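Local coordinates for Alpha/beta hydrolase fold-3 domain-containing protein (Enterococcus faecalis, PDB 2QRU), which is of unknown function but has the alpha/beta-hydrolase fold and is probably a hydrolase, at residues L136-K140 / E141-L145; Y176-S179 / I180-L184; T255-P258 / S259-T262; I261-F264 / E265-D268. All blocks are in the same frame, centred on the assembly; numbering follows the deposited sequence. Where two conformers were deposited one is given.

Contact 1 (L136-K140 / E141-L145)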
loop_
_atom_site.group_PDB
_atom_site.type_symbol
_atom_site.label_atom_id
_atom_site.label_comp_id
_atom_site.label_asym_id
_atom_site.label_seq_id
_atom_site.Cartn_x
_atom_site.Cartn_y
_atom_site.Cartn_z
ATOM N N LEU A 136 3.289 12.852 -3.883
ATOM C CA LEU A 136 2.246 13.347 -2.996
ATOM C C LEU A 136 1.612 14.656 -3.523
ATOM O O LEU A 136 0.830 15.308 -2.808
ATOM C CB LEU A 136 2.839 13.528 -1.583
ATOM C CG LEU A 136 3.378 12.209 -0.982
ATOM C CD1 LEU A 136 4.109 12.497 0.325
ATOM C CD2 LEU A 136 2.280 11.184 -0.788
ATOM N N GLU A 137 1.899 15.025 -4.782
ATOM C CA GLU A 137 1.469 16.353 -5.276
ATOM C C GLU A 137 -0.047 16.493 -5.242
ATOM O O GLU A 137 -0.578 17.570 -4.993
ATOM C CB GLU A 137 1.962 16.611 -6.700
ATOM C CG GLU A 137 3.456 16.565 -6.814
ATOM C CD GLU A 137 4.116 17.590 -5.910
ATOM O OE1 GLU A 137 3.690 18.768 -5.928
ATOM O OE2 GLU A 137 5.029 17.190 -5.172
ATOM N N PHE A 138 -0.748 15.385 -5.490
ATOM C CA PHE A 138 -2.201 15.439 -5.624
ATOM C C PHE A 138 -2.905 15.887 -4.319
ATOM O O PHE A 138 -4.047 16.352 -4.353
ATOM C CB PHE A 138 -2.743 14.092 -6.141
ATOM C CG PHE A 138 -2.633 12.986 -5.133
ATOM C CD1 PHE A 138 -1.441 12.292 -4.994
ATOM C CD2 PHE A 138 -3.708 12.636 -4.331
ATOM C CE1 PHE A 138 -1.306 11.309 -4.054
ATOM C CE2 PHE A 138 -3.597 11.623 -3.389
ATOM C CZ PHE A 138 -2.385 10.959 -3.243
ATOM N N ILE A 139 -2.235 15.761 -3.175
ATOM C CA ILE A 139 -2.880 16.153 -1.906
ATOM C C ILE A 139 -2.924 17.681 -1.725
ATOM O O ILE A 139 -3.553 18.183 -0.786
ATOM C CB ILE A 139 -2.283 15.448 -0.639
ATOM C CG1 ILE A 139 -0.975 16.089 -0.175
ATOM C CG2 ILE A 139 -2.139 13.940 -0.880
ATOM C CD1 ILE A 139 -0.375 15.437 1.081
ATOM N N LYS A 140 -2.268 18.399 -2.641
ATOM C CA LYS A 140 -2.304 19.868 -2.649
ATOM C C LYS A 140 -3.621 20.360 -3.236
ATOM O O LYS A 140 -4.046 21.500 -2.979
ATOM C CB LYS A 140 -1.145 20.414 -3.469
ATOM C CG LYS A 140 0.230 20.264 -2.840
ATOM C CD LYS A 140 1.325 20.715 -3.824
ATOM C CE LYS A 140 2.719 20.720 -3.183
ATOM N NZ LYS A 140 3.787 20.977 -4.188
ATOM N N GLU A 141 -4.242 19.504 -4.063
ATOM C CA GLU A 141 -5.538 19.757 -4.719
ATOM C C GLU A 141 -6.687 19.557 -3.706
ATOM O O GLU A 141 -6.654 18.603 -2.917
ATOM C CB GLU A 141 -5.746 18.795 -5.929
ATOM C CG GLU A 141 -4.680 18.836 -7.083
ATOM C CD GLU A 141 -4.617 17.552 -7.996
ATOM O OE1 GLU A 141 -5.634 16.849 -8.233
ATOM O OE2 GLU A 141 -3.516 17.243 -8.504
ATOM N N PRO A 142 -7.704 20.452 -3.713
ATOM C CA PRO A 142 -8.914 20.228 -2.904
ATOM C C PRO A 142 -9.659 18.943 -3.305
ATOM O O PRO A 142 -9.818 18.649 -4.496
ATOM C CB PRO A 142 -9.766 21.479 -3.173
ATOM C CG PRO A 142 -9.216 22.074 -4.450
ATOM C CD PRO A 142 -7.766 21.729 -4.461
ATOM N N ARG A 143 -10.053 18.167 -2.301
ATOM C CA ARG A 143 -10.855 16.961 -2.499
ATOM C C ARG A 143 -12.014 16.977 -1.505
ATOM O O ARG A 143 -11.841 17.337 -0.328
ATOM C CB ARG A 143 -10.013 15.703 -2.286
ATOM C CG ARG A 143 -8.935 15.476 -3.351
ATOM C CD ARG A 143 -7.962 14.382 -2.935
ATOM N NE ARG A 143 -7.225 14.711 -1.706
ATOM C CZ ARG A 143 -6.505 13.831 -1.018
ATOM N NH1 ARG A 143 -6.430 12.564 -1.428
ATOM N NH2 ARG A 143 -5.856 14.211 0.081
ATOM N N LYS A 144 -13.204 16.638 -1.982
ATOM C CA LYS A 144 -14.335 16.444 -1.087
ATOM C C LYS A 144 -14.642 14.956 -1.155
ATOM O O LYS A 144 -15.045 14.430 -2.202
ATOM C CB LYS A 144 -15.536 17.335 -1.469
ATOM C CG LYS A 144 -16.677 17.415 -0.424
ATOM C CD LYS A 144 -16.177 17.638 1.015
ATOM C CE LYS A 144 -15.671 19.057 1.255
ATOM N NZ LYS A 144 -14.902 19.177 2.536
ATOM N N LEU A 145 -14.372 14.281 -0.039
ATOM C CA LEU A 145 -14.497 12.831 0.063
ATOM C C LEU A 145 -15.609 12.478 1.061
ATOM O O LEU A 145 -16.391 11.543 0.827
ATOM C CB LEU A 145 -13.150 12.207 0.460
ATOM C CG LEU A 145 -11.928 12.681 -0.346
ATOM C CD1 LEU A 145 -10.589 12.214 0.250
ATOM C CD2 LEU A 145 -12.047 12.298 -1.820
HETATM O O HOH W 1 -6.215 15.448 -6.023
HETATM O O HOH W 2 -5.086 16.938 1.079
#

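Contact 2 (Y176-S179 / I180-L184)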
loop_
_atom_site.group_PDB
_atom_site.type_symbol
_atom_site.label_atom_id
_atom_site.label_comp_id
_atom_site.label_asym_id
_atom_site.label_seq_id
_atom_site.Cartn_x
_atom_site.Cartn_y
_atom_site.Cartn_z
ATOM N N TYR A 176 -7.922 10.996 9.633
ATOM C CA TYR A 176 -7.537 11.130 8.239
ATOM C C TYR A 176 -8.439 12.139 7.517
ATOM O O TYR A 176 -7.961 13.114 6.923
ATOM C CB TYR A 176 -7.602 9.754 7.573
ATOM C CG TYR A 176 -7.239 9.779 6.109
ATOM C CD1 TYR A 176 -6.011 10.287 5.683
ATOM C CD2 TYR A 176 -8.130 9.296 5.148
ATOM C CE1 TYR A 176 -5.663 10.296 4.307
ATOM C CE2 TYR A 176 -7.814 9.325 3.792
ATOM C CZ TYR A 176 -6.588 9.811 3.379
ATOM O OH TYR A 176 -6.312 9.810 2.029
ATOM N N HIS A 177 -9.748 11.927 7.594
ATOM C CA HIS A 177 -10.664 12.795 6.884
ATOM C C HIS A 177 -10.752 14.194 7.456
ATOM O O HIS A 177 -10.935 15.163 6.705
ATOM C CB HIS A 177 -12.005 12.117 6.690
ATOM C CG HIS A 177 -11.935 11.021 5.689
ATOM N ND1 HIS A 177 -12.062 11.249 4.338
ATOM C CD2 HIS A 177 -11.660 9.704 5.826
ATOM C CE1 HIS A 177 -11.903 10.114 3.685
ATOM N NE2 HIS A 177 -11.662 9.160 4.565
ATOM N N TYR A 178 -10.578 14.302 8.775
ATOM C CA TYR A 178 -10.433 15.591 9.435
ATOM C C TYR A 178 -9.230 16.364 8.869
ATOM O O TYR A 178 -9.357 17.537 8.511
ATOM C CB TYR A 178 -10.291 15.396 10.951
ATOM C CG TYR A 178 -10.128 16.686 11.736
ATOM C CD1 TYR A 178 -11.237 17.470 12.054
ATOM C CD2 TYR A 178 -8.873 17.110 12.171
ATOM C CE1 TYR A 178 -11.103 18.651 12.781
ATOM C CE2 TYR A 178 -8.725 18.301 12.902
ATOM C CZ TYR A 178 -9.845 19.059 13.201
ATOM O OH TYR A 178 -9.717 20.224 13.922
ATOM N N SER A 179 -8.076 15.699 8.763
ATOM C CA SER A 179 -6.865 16.384 8.318
ATOM C C SER A 179 -7.036 16.882 6.884
ATOM O O SER A 179 -6.594 17.982 6.560
ATOM C CB SER A 179 -5.607 15.522 8.481
ATOM O OG SER A 179 -5.551 14.441 7.557
ATOM N N ILE A 180 -7.719 16.094 6.056
ATOM C CA ILE A 180 -8.035 16.509 4.690
ATOM C C ILE A 180 -8.929 17.750 4.685
ATOM O O ILE A 180 -8.599 18.760 4.043
ATOM C CB ILE A 180 -8.690 15.370 3.874
ATOM C CG1 ILE A 180 -7.676 14.241 3.641
ATOM C CG2 ILE A 180 -9.229 15.910 2.531
ATOM C CD1 ILE A 180 -8.255 12.966 3.018
ATOM N N GLN A 181 -10.044 17.683 5.418
ATOM C CA GLN A 181 -11.011 18.783 5.460
ATOM C C GLN A 181 -10.396 20.064 6.015
ATOM O O GLN A 181 -10.800 21.162 5.636
ATOM C CB GLN A 181 -12.240 18.404 6.290
ATOM C CG GLN A 181 -13.046 17.230 5.721
ATOM C CD GLN A 181 -14.267 16.885 6.562
ATOM O OE1 GLN A 181 -14.395 17.312 7.714
ATOM N NE2 GLN A 181 -15.178 16.113 5.981
ATOM N N GLN A 182 -9.416 19.911 6.903
ATOM C CA GLN A 182 -8.806 21.040 7.609
ATOM C C GLN A 182 -7.490 21.495 6.973
ATOM O O GLN A 182 -6.812 22.367 7.513
ATOM C CB GLN A 182 -8.567 20.684 9.080
ATOM C CG GLN A 182 -9.825 20.426 9.880
ATOM C CD GLN A 182 -10.691 21.660 10.017
ATOM O OE1 GLN A 182 -10.194 22.769 10.215
ATOM N NE2 GLN A 182 -12.001 21.471 9.916
ATOM N N ALA A 183 -7.140 20.900 5.833
ATOM C CA ALA A 183 -5.904 21.222 5.106
ATOM C C ALA A 183 -4.628 20.926 5.922
ATOM O O ALA A 183 -3.617 21.614 5.787
ATOM C CB ALA A 183 -5.932 22.693 4.609
ATOM N N LEU A 184 -4.679 19.888 6.755
ATOM C CA LEU A 184 -3.569 19.564 7.660
ATOM C C LEU A 184 -2.794 18.316 7.222
ATOM O O LEU A 184 -1.824 17.904 7.870
ATOM C CB LEU A 184 -4.087 19.349 9.083
ATOM C CG LEU A 184 -4.623 20.547 9.866
ATOM C CD1 LEU A 184 -5.319 20.062 11.125
ATOM C CD2 LEU A 184 -3.502 21.509 10.208
#

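Contact 3 (T255-P258 / S259-T262). With EDO (1,2-ethanediol), chain C.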
loop_
_atom_site.group_PDB
_atom_site.type_symbol
_atom_site.label_atom_id
_atom_site.label_comp_id
_atom_site.label_asym_id
_atom_site.label_seq_id
_atom_site.Cartn_x
_atom_site.Cartn_y
_atom_site.Cartn_z
ATOM N N THR A 255 -15.318 -6.672 -3.373
ATOM C CA THR A 255 -14.758 -7.771 -4.169
ATOM C C THR A 255 -15.811 -8.589 -4.919
ATOM O O THR A 255 -15.477 -9.384 -5.797
ATOM C CB THR A 255 -13.932 -8.727 -3.297
ATOM O OG1 THR A 255 -14.777 -9.274 -2.271
ATOM C CG2 THR A 255 -12.743 -8.004 -2.705
ATOM N N LYS A 256 -17.075 -8.400 -4.553
ATOM C CA LYS A 256 -18.180 -9.114 -5.175
ATOM C C LYS A 256 -18.797 -8.358 -6.354
ATOM O O LYS A 256 -19.716 -8.878 -7.015
ATOM C CB LYS A 256 -19.259 -9.439 -4.124
ATOM C CG LYS A 256 -19.252 -10.871 -3.617
ATOM C CD LYS A 256 -17.885 -11.374 -3.205
ATOM C CE LYS A 256 -17.888 -12.910 -3.169
ATOM N NZ LYS A 256 -16.493 -13.463 -3.292
ATOM N N ASP A 257 -18.338 -7.127 -6.586
ATOM C CA ASP A 257 -18.791 -6.350 -7.733
ATOM C C ASP A 257 -18.286 -6.989 -9.028
ATOM O O ASP A 257 -17.125 -7.397 -9.097
ATOM C CB ASP A 257 -18.350 -4.881 -7.634
ATOM C CG ASP A 257 -18.948 -4.027 -8.749
ATOM O OD1 ASP A 257 -20.095 -3.531 -8.567
ATOM O OD2 ASP A 257 -18.316 -3.940 -9.824
ATOM N N PRO A 258 -19.145 -7.104 -10.050
ATOM C CA PRO A 258 -18.767 -7.801 -11.296
ATOM C C PRO A 258 -17.491 -7.244 -11.932
ATOM O O PRO A 258 -16.720 -8.014 -12.489
ATOM C CB PRO A 258 -19.986 -7.596 -12.214
ATOM C CG PRO A 258 -21.092 -7.377 -11.299
ATOM C CD PRO A 258 -20.555 -6.660 -10.093
ATOM N N SER A 259 -17.299 -5.927 -11.869
ATOM C CA SER A 259 -16.109 -5.286 -12.422
ATOM C C SER A 259 -14.875 -5.729 -11.675
ATOM O O SER A 259 -13.831 -5.952 -12.298
ATOM C CB SER A 259 -16.227 -3.762 -12.364
ATOM O OG SER A 259 -17.264 -3.354 -13.233
ATOM N N VAL A 260 -14.995 -5.871 -10.346
ATOM C CA VAL A 260 -13.844 -6.269 -9.523
ATOM C C VAL A 260 -13.562 -7.767 -9.735
ATOM O O VAL A 260 -12.384 -8.192 -9.754
ATOM C CB VAL A 260 -14.041 -5.952 -8.020
ATOM C CG1 VAL A 260 -12.790 -6.311 -7.229
ATOM C CG2 VAL A 260 -14.395 -4.460 -7.800
ATOM N N ILE A 261 -14.632 -8.553 -9.904
ATOM C CA ILE A 261 -14.463 -9.981 -10.215
ATOM C C ILE A 261 -13.695 -10.145 -11.519
ATOM O O ILE A 261 -12.745 -10.939 -11.584
ATOM C CB ILE A 261 -15.797 -10.750 -10.218
ATOM C CG1 ILE A 261 -16.287 -10.871 -8.782
ATOM C CG2 ILE A 261 -15.586 -12.170 -10.814
ATOM C CD1 ILE A 261 -17.728 -11.336 -8.657
ATOM N N THR A 262 -14.063 -9.373 -12.541
ATOM C CA THR A 262 -13.339 -9.417 -13.815
ATOM C C THR A 262 -11.866 -8.994 -13.682
ATOM O O THR A 262 -10.958 -9.645 -14.204
ATOM C CB THR A 262 -14.037 -8.577 -14.890
ATOM O OG1 THR A 262 -15.327 -9.141 -15.146
ATOM C CG2 THR A 262 -13.241 -8.620 -16.202
HETATM C C1 EDO C . -21.738 -1.608 -11.360
HETATM O O1 EDO C . -21.602 -1.402 -9.942
HETATM C C2 EDO C . -20.692 -2.600 -11.866
HETATM O O2 EDO C . -19.387 -2.006 -11.781
#

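Contact 4 (I261-F264 / E265-D268)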
loop_
_atom_site.group_PDB
_atom_site.type_symbol
_atom_site.label_atom_id
_atom_site.label_comp_id
_atom_site.label_asym_id
_atom_site.label_seq_id
_atom_site.Cartn_x
_atom_site.Cartn_y
_atom_site.Cartn_z
ATOM N N ILE A 261 -14.632 -8.553 -9.904
ATOM C CA ILE A 261 -14.463 -9.981 -10.215
ATOM C C ILE A 261 -13.695 -10.145 -11.519
ATOM O O ILE A 261 -12.745 -10.939 -11.584
ATOM C CB ILE A 261 -15.797 -10.750 -10.218
ATOM C CG1 ILE A 261 -16.287 -10.871 -8.782
ATOM C CG2 ILE A 261 -15.586 -12.170 -10.814
ATOM C CD1 ILE A 261 -17.728 -11.336 -8.657
ATOM N N THR A 262 -14.063 -9.373 -12.541
ATOM C CA THR A 262 -13.339 -9.417 -13.815
ATOM C C THR A 262 -11.866 -8.994 -13.682
ATOM O O THR A 262 -10.958 -9.645 -14.204
ATOM C CB THR A 262 -14.037 -8.577 -14.890
ATOM O OG1 THR A 262 -15.327 -9.141 -15.146
ATOM C CG2 THR A 262 -13.241 -8.620 -16.202
ATOM N N LEU A 263 -11.643 -7.912 -12.962
ATOM C CA LEU A 263 -10.296 -7.458 -12.699
ATOM C C LEU A 263 -9.480 -8.557 -11.981
ATOM O O LEU A 263 -8.311 -8.790 -12.334
ATOM C CB LEU A 263 -10.366 -6.191 -11.865
ATOM C CG LEU A 263 -9.014 -5.635 -11.466
ATOM C CD1 LEU A 263 -8.265 -5.062 -12.697
ATOM C CD2 LEU A 263 -9.342 -4.609 -10.445
ATOM N N PHE A 264 -10.084 -9.252 -11.011
ATOM C CA PHE A 264 -9.331 -10.331 -10.333
ATOM C C PHE A 264 -8.959 -11.477 -11.289
ATOM O O PHE A 264 -7.852 -12.056 -11.177
ATOM C CB PHE A 264 -10.103 -10.859 -9.138
ATOM C CG PHE A 264 -9.871 -10.070 -7.891
ATOM C CD1 PHE A 264 -9.704 -8.680 -7.932
ATOM C CD2 PHE A 264 -9.772 -10.710 -6.678
ATOM C CE1 PHE A 264 -9.494 -7.954 -6.765
ATOM C CE2 PHE A 264 -9.543 -9.973 -5.499
ATOM C CZ PHE A 264 -9.440 -8.604 -5.557
ATOM N N GLU A 265 -9.818 -11.756 -12.256
ATOM C CA GLU A 265 -9.492 -12.758 -13.293
ATOM C C GLU A 265 -8.260 -12.296 -14.087
ATOM O O GLU A 265 -7.380 -13.101 -14.388
ATOM C CB GLU A 265 -10.667 -12.994 -14.246
ATOM C CG GLU A 265 -11.861 -13.581 -13.561
ATOM C CD GLU A 265 -13.084 -13.640 -14.463
ATOM O OE1 GLU A 265 -13.038 -13.103 -15.603
ATOM O OE2 GLU A 265 -14.099 -14.221 -14.006
ATOM N N GLN A 266 -8.222 -11.007 -14.420
ATOM C CA GLN A 266 -7.081 -10.398 -15.142
ATOM C C GLN A 266 -5.795 -10.498 -14.337
ATOM O O GLN A 266 -4.737 -10.900 -14.868
ATOM C CB GLN A 266 -7.372 -8.951 -15.537
ATOM C CG GLN A 266 -8.425 -8.857 -16.653
ATOM C CD GLN A 266 -9.025 -7.461 -16.803
ATOM O OE1 GLN A 266 -8.860 -6.585 -15.953
ATOM N NE2 GLN A 266 -9.781 -7.275 -17.879
ATOM N N LEU A 267 -5.904 -10.169 -13.057
ATOM C CA LEU A 267 -4.761 -10.252 -12.133
ATOM C C LEU A 267 -4.305 -11.707 -12.010
ATOM O O LEU A 267 -3.098 -11.979 -12.026
ATOM C CB LEU A 267 -5.113 -9.654 -10.768
ATOM C CG LEU A 267 -4.000 -9.761 -9.721
ATOM C CD1 LEU A 267 -2.630 -9.218 -10.171
ATOM C CD2 LEU A 267 -4.401 -9.107 -8.384
ATOM N N ASP A 268 -5.264 -12.630 -11.903
ATOM C CA ASP A 268 -4.919 -14.053 -11.769
ATOM C C ASP A 268 -4.143 -14.522 -12.994
ATOM O O ASP A 268 -3.085 -15.169 -12.873
ATOM C CB ASP A 268 -6.169 -14.915 -11.557
ATOM C CG ASP A 268 -5.815 -16.357 -11.310
ATOM O OD1 ASP A 268 -5.465 -16.695 -10.179
ATOM O OD2 ASP A 268 -5.850 -17.146 -12.285
HETATM O O HOH W 3 -15.291 -11.552 -16.422
#

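Contact 1 (L136-K140 / E141-L145)
Arg143 reaches back over the short 3-10 turn 137-140 and sets its guanidinium against Phe138 and Ile139. Arg143 NH1 comes to the edge of the Phe138 ring, near the ring plane, 3.6 Å from Phe138 CE2, with the two flat groups almost perpendicular (89°). Arg143 NH2 lies 3.8 Å from Ile139 CG2, and Ile139 CA sits over one face of the guanidinium. A bend at chi3 (-62°) turns the arginine tip into this packed side, where NH1 also donates to the carbonyl of Glu223. Phe138 is buried beneath, edge-to-face with Tyr133. The turn belongs to the long excursion between strand 127-130 and helix 173-181 of the alpha/beta-hydrolase fold, and it closes with Glu141 N bonded to Phe138 O (3.2 Å), the donor standing well above the carbonyl plane. On the outer side the grip is looser and largely through water. One water donates to Ile139 O and accepts from Arg143 NH2 (3.0 Å), lying in plane at the guanidinium edge; another donates to Phe138 O and Glu141 OE1. Farther out, the extended, exposed Lys140 brings NZ to 2.8 Å from Glu137 OE1 in a salt bridge that uses the syn lone pair of OE1; NZ also donates to Gly195 O.

Contact 2 (Y176-S179 / I180-L184)
Ile180 packs back on Tyr176, one turn earlier in helix 173-181, and its side chain can be followed atom by atom. Ile180 CB lies 3.6 Å from the carbonyl oxygen of His177. From there CG1, placed beside the backbone N (chi1 -67°), runs past Tyr176 O, and the extended chain carries CD1 over one face of the Tyr176 ring. Ile180 CD1 stands 3.9 Å from the centroid of the Tyr176 ring, displaced toward the rim on the CZ side, in a CH-pi contact. The same CD1 lies obliquely to the His177 ring, farther off, while Leu145 and Leu185 add apolar neighbours around the isoleucine.

A second CH-pi contact forms on Tyr178, where Gln182 CG sits almost centrally above the ring, 3.6 Å from its centroid. The bend at chi2 of Gln182 leaves the amide roughly parallel to the ring, the planes 23° apart. Beneath these side chains Tyr176 O is held twice, by Ile180 N and by Ser179 OG (2.8 Å); the serine hydroxyl gets there by lying between its own backbone N and carbonyl carbon (chi1 71°). Gln181, by contrast, sends its amide out to the backbone of Ile150 and Gln148.

The helix then stops. Gln182 N still bonds to Tyr178 O, but Ala183 takes a positive phi, its N bonding to Ile180 O, and Leu184 N turns back to Ser179 O at 2.7 Å. This reversal at the C-terminal end is a Schellman motif, leading directly into helix 185-189.

Contact 3 (T255-P258 / S259-T262)
The N-terminal cap of helix 258-272 is built here, with Asp257 at the N-cap position. Its carboxylate folds forward over the first turn because CG lies opposite the backbone N (chi1 -174°), and Asp257 OD2 accepts from Ser259 N at 3.0 Å. The amide meets the oxygen from above the carboxylate plane, 39° out of it. Asp257 O takes up the next amides: Ile261 N bonds to it at 2.9 Å, almost in line with the carbonyl, while the bond from Val260 N is weak and strongly bent. Pro258 O continues the series with Thr262 N.

Van der Waals contacts also join the loop to the turn. Val260 CG1 touches Thr255 CA at 3.9 Å and CG2 approaches Asp257 CB, while the loop residues Leu247 and Phe251 also touch the buried valine. Ile261 lies against the preceding loop, its CG1 3.4 Å from Thr255 O and its CD1 beside Lys256 O. The lysine itself points elsewhere, to a salt bridge with Glu49.

A 1,2-ethanediol molecule, probably from the crystallisation liquor, spans the carboxylate: its O1 donates to Asp257 OD1 (2.9 Å) and its O2 to Asp257 OD2, with Ser259 OG also close to O2. OD2 therefore serves both a helix amide and the diol. A negative charge placed before the first turn would also face the positive end of the helix dipole, an electrostatic match that probably favours the ionised form of Asp257.

Contact 4 (I261-F264 / E265-D268)
Backbone bonds join Ile261-Phe264 to Glu265-Asp268 in an unbroken series from residue i+4 to residue i: Glu265 N to Ile261 O, Gln266 N to Thr262 O, Leu267 N to Leu263 O and Asp268 N to Phe264 O, the last at 2.7 Å.

Van der Waals contacts of the side chains are fewer. Gln266 extends back along the helix past Leu263, crossing it at about a right angle, with Gln266 OE1 3.6 Å from Leu263 CD1. Gln266 NE2 lies 4.1 Å from Thr262 CG2, so the amide lies along the preceding turn with its two ends beside different residues. Glu265, also extended, slants across Ile261, its OE2 near Ile261 CG2, and Glu265 CG rests on the backbone O of Ile261 at 3.4 Å.

Polar links lie on the exposed flank. A water bridges Thr262 OG1 (2.7 Å) and Glu265 OE1 (2.9 Å), donating to the carboxylate. Asp268 is held by partners beyond these turns, with OD2 in a salt bridge to Lys272 and OD1 accepting from Asn57.

Apolar packing fills the inner flank. Leu263 and Leu267 meet Phe214 of strand 213-218; Leu263 also reaches strand 240-244, and Leu267 joins Phe264 against Leu50 of helix 48-55. One water-facing and one buried flank make this an amphipathic helix laid on the central sheet, as in the alpha/beta-hydrolase fold.

How the contacts relate
The four contacts form two pairs. Contacts 1 and 2, with centres about 10 Å apart, touch directly: Leu145 CD1 meets Ile180 CD1 at 3.7 Å, and Arg143 NH2 lies 4.0 Å from the same methyl, so the loop and helix 173-181 share one packed patch. Contact 3 caps helix 258-272 and contact 4 is its next turn; they share Ile261 and Thr262. The pairs do not meet; contacts 2 and 4 have centres about 34 Å apart and nearest atoms about 19 Å apart. Phe138 of contact 1 and Tyr176 of contact 2 lie near, without touching, a possible Ser104-His249-Asp221 triad, and a bound phosphate lies about 4 Å from the Tyr176 side chain.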